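Local coordinates for putative serine phosphatase (Pseudomonas aeruginosa, PDB 6K4E), which probably dephosphorylates a phosphothreonine-bearing partner through its magnesium-binding PP2C domain, in a signalling pathway that controls biofilm formation in response to carbon availability, at residues R266-L269 with P270-A273. Residues are numbered along the deposited sequence; the frame is centred on the assembly and turned at random.
Sequences RQPL and PEQA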
ATOM      1  N   ARG B 266      28.550  12.591 -19.640  1.00 46.24           N
ATOM      2  CA  ARG B 266      29.715  13.203 -18.996  1.00 46.17           C
ATOM      3  C   ARG B 266      29.372  14.507 -18.254  1.00 46.76           C
ATOM      4  O   ARG B 266      30.189  14.980 -17.488  1.00 47.70           O
ATOM      5  CB  ARG B 266      30.860  13.397 -20.015  1.00 45.57           C
ATOM      6  CG  ARG B 266      32.182  12.783 -19.543  1.00 69.71           C
ATOM      7  CD  ARG B 266      33.308  12.799 -20.580  1.00 86.18           C
ATOM      8  NE  ARG B 266      33.105  11.806 -21.644  1.00104.17           N
ATOM      9  CZ  ARG B 266      34.062  11.329 -22.440  1.00123.54           C
ATOM     10  NH1 ARG B 266      35.321  11.729 -22.293  1.00118.17           N
ATOM     11  NH2 ARG B 266      33.770  10.436 -23.379  1.00104.51           N
ATOM     12  N   GLN B 267      28.165  15.068 -18.451  1.00 39.60           N
ATOM     13  CA  GLN B 267      27.747  16.339 -17.840  1.00 37.59           C
ATOM     14  C   GLN B 267      27.333  16.219 -16.356  1.00 42.49           C
ATOM     15  O   GLN B 267      26.874  15.138 -15.941  1.00 41.58           O
ATOM     16  CB  GLN B 267      26.582  16.951 -18.648  1.00 37.84           C
ATOM     17  CG  GLN B 267      26.898  17.319 -20.131  1.00 32.12           C
ATOM     18  CD  GLN B 267      28.156  18.110 -20.271  1.00 39.02           C
ATOM     19  OE1 GLN B 267      28.224  19.309 -19.973  1.00 46.31           O
ATOM     20  NE2 GLN B 267      29.199  17.429 -20.651  1.00 39.33           N
ATOM     21  N   PRO B 268      27.402  17.328 -15.553  1.00 39.69           N
ATOM     22  CA  PRO B 268      26.904  17.244 -14.162  1.00 38.72           C
ATOM     23  C   PRO B 268      25.453  16.762 -14.174  1.00 46.01           C
ATOM     24  O   PRO B 268      24.681  17.195 -15.024  1.00 45.68           O
ATOM     25  CB  PRO B 268      27.022  18.682 -13.675  1.00 40.38           C
ATOM     26  CG  PRO B 268      28.164  19.249 -14.504  1.00 44.86           C
ATOM     27  CD  PRO B 268      27.917  18.688 -15.854  1.00 40.19           C
ATOM     28  N   LEU B 269      25.096  15.815 -13.271  1.00 45.49           N
ATOM     29  CA  LEU B 269      23.769  15.185 -13.219  1.00 44.78           C
ATOM     30  C   LEU B 269      22.617  16.193 -13.010  1.00 47.13           C
ATOM     31  O   LEU B 269      21.584  16.015 -13.668  1.00 45.77           O
ATOM     32  CB  LEU B 269      23.721  14.021 -12.221  1.00 44.75           C
ATOM     33  CG  LEU B 269      24.166  12.669 -12.814  1.00 48.75           C
ATOM     34  CD1 LEU B 269      25.675  12.600 -12.996  1.00 49.21           C
ATOM     35  CD2 LEU B 269      23.723  11.518 -11.968  1.00 48.85           C
ATOM     36  N   PRO B 270      22.770  17.310 -12.247  1.00 43.91           N
ATOM     37  CA  PRO B 270      21.669  18.294 -12.174  1.00 43.17           C
ATOM     38  C   PRO B 270      21.401  18.921 -13.550  1.00 41.74           C
ATOM     39  O   PRO B 270      20.251  19.209 -13.857  1.00 38.35           O
ATOM     40  CB  PRO B 270      22.192  19.348 -11.199  1.00 45.73           C
ATOM     41  CG  PRO B 270      23.200  18.644 -10.406  1.00 50.75           C
ATOM     42  CD  PRO B 270      23.883  17.734 -11.382  1.00 46.20           C
ATOM     43  N   GLU B 271      22.451  19.052 -14.397  1.00 37.88           N
ATOM     44  CA  GLU B 271      22.308  19.574 -15.750  1.00 37.56           C
ATOM     45  C   GLU B 271      21.676  18.564 -16.683  1.00 41.78           C
ATOM     46  O   GLU B 271      20.883  18.960 -17.546  1.00 42.50           O
ATOM     47  CB  GLU B 271      23.638  20.097 -16.282  1.00 39.77           C
ATOM     48  CG  GLU B 271      24.183  21.260 -15.458  1.00 43.95           C
ATOM     49  CD  GLU B 271      25.605  21.667 -15.818  1.00 59.95           C
ATOM     50  OE1 GLU B 271      26.065  21.334 -16.933  1.00 62.50           O
ATOM     51  OE2 GLU B 271      26.250  22.355 -14.997  1.00 45.66           O
ATOM     52  N   GLN B 272      22.022  17.252 -16.516  1.00 36.72           N
ATOM     53  CA  GLN B 272      21.465  16.158 -17.311  1.00 35.46           C
ATOM     54  C   GLN B 272      19.980  16.067 -17.103  1.00 41.04           C
ATOM     55  O   GLN B 272      19.241  16.038 -18.071  1.00 41.53           O
ATOM     56  CB  GLN B 272      22.114  14.825 -16.959  1.00 36.06           C
ATOM     57  CG  GLN B 272      23.592  14.728 -17.307  1.00 29.84           C
ATOM     58  CD  GLN B 272      24.009  13.275 -17.203  1.00 45.28           C
ATOM     59  OE1 GLN B 272      23.263  12.378 -17.591  1.00 39.73           O
ATOM     60  NE2 GLN B 272      25.196  13.012 -16.686  1.00 37.09           N
ATOM     61  N   ALA B 273      19.532  16.070 -15.830  1.00 42.14           N
ATOM     62  CA  ALA B 273      18.127  16.042 -15.417  1.00 42.14           C
ATOM     63  C   ALA B 273      17.351  17.117 -16.130  1.00 42.71           C
ATOM     64  O   ALA B 273      16.373  16.789 -16.782  1.00 42.97           O
ATOM     65  CB  ALA B 273      18.019  16.243 -13.917  1.00 43.17           C
TER
HETATM   66  O   HOH W   1      25.581  20.458 -19.410  1.00 41.46           O
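Pro268 O takes two backbone N-H groups of the first helical turn: that of Gln272, at 3.0 Å from its N, and, through a weak bond bent to 126°, that of Glu271. Pro268 stands at the N-cap position, right before helix 269-284, and its carbonyl accepts the first i to i+4 bond of the helix, the one from Gln272 N. Ala273 N to Leu269 O is the next, nearly straight and almost along the C=O axis. Pro270, in the first turn, has no N-H to give, and its ring CD packs 4.0 Å from Pro268 CB.

A side chain ties the incoming loop to the same turn. Gln272 reaches back along the helix start, its chain extended beyond CG (chi2 -167°), and NE2 donates to Gln267 O at 2.8 Å. The bond is straight at the hydrogen, and the acceptor lies in the Gln272 amide plane, although the donor is tilted from the plane of the carbonyl. The other end of this buried amide, OE1, is hydrogen-bonded to Tyr234 of strand 231-236, which fixes how the amide is turned. Leu269 runs beside Gln272, pointing the same way, with CD1 3.7 Å from NE2; both side chains pack on Phe83 and Thr232, seating the helix N-terminus on the five-stranded sheet that forms one layer of the PP2C-like sandwich.

On the exposed side, the Glu271 carboxylate lies against the Pro268 ring, OE1 coming within 3.4 Å of CD. Gln267, bent at chi2 (-49°), turns its own amide toward that carboxylate. A single water closes the gap, donating to Gln267 OE1 at 2.9 Å and to Glu271 OE1 at 2.7 Å.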